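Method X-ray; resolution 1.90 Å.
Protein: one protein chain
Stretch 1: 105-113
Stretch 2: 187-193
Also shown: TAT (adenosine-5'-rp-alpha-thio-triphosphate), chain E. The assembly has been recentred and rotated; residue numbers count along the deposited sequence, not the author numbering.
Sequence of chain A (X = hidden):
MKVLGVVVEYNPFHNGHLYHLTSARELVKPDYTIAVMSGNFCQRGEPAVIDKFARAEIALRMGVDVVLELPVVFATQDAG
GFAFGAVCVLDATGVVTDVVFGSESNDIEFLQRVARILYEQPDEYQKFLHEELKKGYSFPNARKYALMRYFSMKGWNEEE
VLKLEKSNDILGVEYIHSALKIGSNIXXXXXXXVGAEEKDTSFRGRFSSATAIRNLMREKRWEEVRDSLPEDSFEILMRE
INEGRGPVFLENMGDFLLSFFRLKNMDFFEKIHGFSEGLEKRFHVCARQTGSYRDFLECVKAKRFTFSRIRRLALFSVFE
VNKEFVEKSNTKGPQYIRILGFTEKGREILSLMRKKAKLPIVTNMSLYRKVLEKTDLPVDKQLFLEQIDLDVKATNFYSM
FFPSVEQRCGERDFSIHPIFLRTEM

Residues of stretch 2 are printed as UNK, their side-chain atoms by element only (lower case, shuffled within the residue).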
# COMPACT_ATOMS: atom_id res chain seq x y z
N SER A 105 -11.12 -39.10 7.38
CA SER A 105 -11.90 -40.23 7.88
C SER A 105 -12.48 -41.09 6.76
O SER A 105 -12.71 -42.27 6.95
CB SER A 105 -13.04 -39.75 8.78
OG SER A 105 -13.97 -39.01 8.01
N ASN A 106 -12.74 -40.46 5.61
CA ASN A 106 -13.47 -41.09 4.50
C ASN A 106 -14.85 -41.58 4.97
O ASN A 106 -15.32 -42.66 4.57
CB ASN A 106 -12.66 -42.25 3.89
CG ASN A 106 -13.18 -42.68 2.53
OD1 ASN A 106 -13.72 -41.86 1.77
ND2 ASN A 106 -13.05 -43.97 2.22
N ASP A 107 -15.46 -40.82 5.87
CA ASP A 107 -16.77 -41.19 6.40
C ASP A 107 -17.81 -40.14 5.99
O ASP A 107 -18.06 -39.20 6.74
CB ASP A 107 -16.66 -41.29 7.93
CG ASP A 107 -17.88 -41.90 8.59
OD1 ASP A 107 -18.94 -42.00 7.94
OD2 ASP A 107 -17.76 -42.26 9.78
N ILE A 108 -18.53 -40.39 4.90
CA ILE A 108 -19.39 -39.35 4.34
C ILE A 108 -20.66 -39.23 5.18
O ILE A 108 -21.23 -38.15 5.32
CB ILE A 108 -19.77 -39.64 2.86
CG1 ILE A 108 -20.63 -38.52 2.30
CG2 ILE A 108 -20.49 -40.99 2.73
CD1 ILE A 108 -19.87 -37.23 2.07
N GLU A 109 -21.10 -40.36 5.74
CA GLU A 109 -22.31 -40.38 6.55
C GLU A 109 -22.14 -39.55 7.81
O GLU A 109 -23.05 -38.81 8.18
CB GLU A 109 -22.69 -41.82 6.92
CG GLU A 109 -23.15 -42.65 5.74
CD GLU A 109 -24.16 -43.70 6.14
OE1 GLU A 109 -24.60 -43.69 7.31
OE2 GLU A 109 -24.53 -44.53 5.28
N PHE A 110 -20.98 -39.65 8.44
CA PHE A 110 -20.69 -38.82 9.61
C PHE A 110 -20.72 -37.34 9.25
O PHE A 110 -21.34 -36.52 9.95
CB PHE A 110 -19.33 -39.19 10.24
CG PHE A 110 -18.84 -38.17 11.24
CD1 PHE A 110 -19.41 -38.09 12.50
CD2 PHE A 110 -17.84 -37.28 10.90
CE1 PHE A 110 -18.97 -37.14 13.42
CE2 PHE A 110 -17.40 -36.32 11.81
CZ PHE A 110 -17.97 -36.25 13.07
N LEU A 111 -20.09 -36.98 8.13
CA LEU A 111 -20.01 -35.56 7.75
C LEU A 111 -21.39 -35.00 7.40
O LEU A 111 -21.71 -33.85 7.71
CB LEU A 111 -19.06 -35.38 6.56
CG LEU A 111 -17.64 -35.90 6.81
CD1 LEU A 111 -16.77 -35.63 5.58
CD2 LEU A 111 -17.04 -35.25 8.05
N GLN A 112 -22.21 -35.81 6.76
CA GLN A 112 -23.56 -35.39 6.42
C GLN A 112 -24.43 -35.20 7.66
O GLN A 112 -25.22 -34.26 7.72
CB GLN A 112 -24.22 -36.40 5.46
CG GLN A 112 -23.88 -36.12 3.99
CD GLN A 112 -24.18 -37.29 3.08
OE1 GLN A 112 -24.66 -38.34 3.53
NE2 GLN A 112 -23.91 -37.12 1.78
N ARG A 113 -24.28 -36.08 8.65
CA ARG A 113 -25.01 -35.93 9.90
C ARG A 113 -24.65 -34.62 10.58
O ARG A 113 -25.52 -33.90 11.08
CB ARG A 113 -24.74 -37.10 10.86
CG ARG A 113 -25.89 -38.10 10.97
CD ARG A 113 -25.74 -39.06 12.17
NE ARG A 113 -24.44 -39.73 12.21
CZ ARG A 113 -24.06 -40.71 11.39
NH1 ARG A 113 -24.88 -41.14 10.43
NH2 ARG A 113 -22.85 -41.26 11.51
N UNK A 187 -24.79 -34.40 -5.06
CA UNK A 187 -24.40 -35.53 -4.23
C UNK A 187 -22.93 -35.41 -3.83
O UNK A 187 -22.07 -35.26 -4.70
c UNK A 187 -26.28 -38.19 -8.51
n UNK A 187 -25.64 -38.04 -9.66
n UNK A 187 -27.60 -38.29 -8.50
n UNK A 187 -25.60 -38.28 -7.37
c UNK A 187 -26.22 -38.45 -6.06
c UNK A 187 -24.63 -36.86 -4.96
c UNK A 187 -26.09 -37.20 -5.20
N UNK A 188 -22.64 -35.48 -2.53
CA UNK A 188 -21.27 -35.36 -2.03
C UNK A 188 -20.66 -36.72 -1.70
O UNK A 188 -21.36 -37.65 -1.29
c UNK A 188 -20.30 -32.19 -1.48
c UNK A 188 -21.39 -32.97 -1.15
c UNK A 188 -20.46 -30.85 -1.84
c UNK A 188 -22.83 -31.09 -1.57
c UNK A 188 -21.21 -34.43 -0.80
c UNK A 188 -21.72 -30.30 -1.88
c UNK A 188 -22.66 -32.42 -1.21
N UNK A 189 -19.36 -36.86 -1.94
CA UNK A 189 -18.65 -38.12 -1.72
C UNK A 189 -17.30 -37.81 -1.10
O UNK A 189 -16.72 -36.79 -1.41
c UNK A 189 -19.61 -39.00 -3.91
c UNK A 189 -20.20 -38.09 -4.72
c UNK A 189 -18.41 -38.89 -3.02
n UNK A 189 -20.33 -40.16 -4.04
n UNK A 189 -21.27 -38.72 -5.31
c UNK A 189 -21.32 -39.97 -4.90
N UNK A 190 -16.80 -38.71 -0.26
CA UNK A 190 -15.44 -38.62 0.24
C UNK A 190 -14.57 -39.63 -0.47
O UNK A 190 -15.06 -40.67 -0.91
c UNK A 190 -15.33 -38.91 1.77
o UNK A 190 -15.65 -40.29 2.02
c UNK A 190 -16.25 -38.04 2.57
N UNK A 191 -13.29 -39.32 -0.62
CA UNK A 191 -12.29 -40.35 -0.83
C UNK A 191 -11.24 -40.21 0.26
O UNK A 191 -11.04 -39.12 0.80
c UNK A 191 -11.66 -40.28 -2.25
c UNK A 191 -11.03 -38.91 -2.54
c UNK A 191 -12.70 -40.63 -3.31
c UNK A 191 -9.54 -38.86 -2.30
N UNK A 192 -10.57 -41.31 0.59
CA UNK A 192 -9.57 -41.29 1.65
C UNK A 192 -8.29 -40.55 1.24
O UNK A 192 -7.68 -40.89 0.23
n UNK A 192 -6.84 -41.36 5.66
c UNK A 192 -8.77 -42.48 4.54
c UNK A 192 -8.15 -42.79 3.17
c UNK A 192 -9.19 -42.73 2.05
c UNK A 192 -7.72 -42.57 5.66
N UNK A 193 -7.87 -39.58 2.04
CA UNK A 193 -6.54 -38.98 1.84
C UNK A 193 -5.45 -39.93 2.26
O UNK A 193 -5.56 -40.57 3.30
n UNK A 193 -6.03 -33.21 1.41
c UNK A 193 -6.40 -37.68 2.62
c UNK A 193 -7.25 -36.55 2.07
n UNK A 193 -3.96 -33.51 2.38
n UNK A 193 -5.72 -34.86 2.99
c UNK A 193 -5.24 -33.86 2.26
c UNK A 193 -7.11 -35.31 2.93
N1 TAT E . -4.77 -38.02 -1.06
C2 TAT E . -6.04 -37.91 -1.47
N3 TAT E . -6.62 -36.73 -1.79
C4 TAT E . -5.91 -35.58 -1.72
C5 TAT E . -4.51 -35.62 -1.30
C6 TAT E . -3.95 -36.95 -0.96
N6 TAT E . -2.66 -37.09 -0.56
N7 TAT E . -4.05 -34.35 -1.33
C8 TAT E . -5.07 -33.56 -1.75
N9 TAT E . -6.18 -34.29 -1.98
PA TAT E . -6.35 -28.88 -2.70
PB TAT E . -5.05 -29.58 -0.15
PG TAT E . -2.40 -30.24 0.80
C1' TAT E . -7.49 -33.78 -2.42
O1A TAT E . -1.33 -31.07 0.12
O1B TAT E . -5.04 -28.44 0.82
S1G TAT E . -7.91 -28.03 -1.92
C2' TAT E . -8.01 -32.75 -1.42
O2' TAT E . -8.58 -33.37 -0.26
O2A TAT E . -5.76 -28.27 -3.96
O2B TAT E . -5.99 -30.73 0.07
O2G TAT E . -1.96 -28.82 1.07
C3' TAT E . -9.01 -31.98 -2.26
O3' TAT E . -10.29 -32.65 -2.28
O3A TAT E . -5.12 -28.98 -1.65
O3B TAT E . -3.54 -30.15 -0.34
O3G TAT E . -3.10 -30.88 1.98
C4' TAT E . -8.39 -32.03 -3.65
O4' TAT E . -7.40 -33.07 -3.65
C5' TAT E . -7.72 -30.71 -4.02
O5' TAT E . -6.75 -30.41 -3.02

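Position 187 has seven side-chain atoms. Three carbons run to a nitrogen, which leads to a carbon carrying two more nitrogens. They make no contact with stretch 1. The group is a guanidinium, so the residue is Arg187. Its NE and NH2 are hydrogen-bonded elsewhere in the structure.

Position 188 has seven carbons: one, then a six-membered ring. The end of the side chain leads away from stretch 1, and the ring is buried. The backbone O lies 3.7 Å from Ile108 CD1, and CB lies 4.2 Å from the same Ile108 CD1, an apolar contact. This is Phe188.

Position 189 has one carbon and then a five-membered ring of three carbons and two nitrogens. CB points away from stretch 1. The residue meets the helix side through its backbone, with its N 4.1 Å from Ile108 CD1. The ring is an imidazole, so the residue is His189.

Position 190 has three side-chain atoms: CB carries one oxygen and one carbon. CB points toward stretch 1. The branch carbon lies near Ile108 and Leu111, and the oxygen lies beside Asn106. This beta-branched alcohol is Thr190. The methyl CG2 is 3.7 Å from Ile108 CD1 and 3.9 Å from Leu111 CD1. The hydroxyl OG1 is 3.9 Å from Asp107 N.

Position 191 has four carbons, forked at the first, with one arm two carbons long. CB points away from stretch 1. This is Ile191. Its CD1 comes 3.7 Å from N3 of TAT.

Position 192 has four carbons in a row ending in nitrogen. The chain passes Asn106, so stretch 1 is touched by its carbons. This is Lys192. Its CD lies 4.0 Å from Asn106 CB. NZ donates to the backbone O of position 193 at 2.8 Å.

Position 193 repeats the pattern of three carbons, a nitrogen and a carbon with two nitrogens. It has no contact with stretch 1. It is Arg193. NH1 donates to TAT O2B at 2.8 Å, and NH2 donates to TAT O3G at 2.8 Å.

The contact is small, burying 383 Å² in total. Strand 187-192 and helix 108-113 run at 132° to each other, 8.8 Å apart at closest approach. Thr190 is the centre, packing its methyl against Ile108 and Leu111. Asp107 caps the helix that presents these two residues: Phe110 N donates to Asp107 OD1 at 3.2 Å. The side-chain amide of Asn106 is probably turned over in the model, so its polar contacts are left open. The strand meets the helix through apolar packing, and Asn106 in the loop before it covers a further part of the strand, while Ile191 and Arg193 reach the nucleotide.

Stretch 2, residues 187-193: RFHTIKR
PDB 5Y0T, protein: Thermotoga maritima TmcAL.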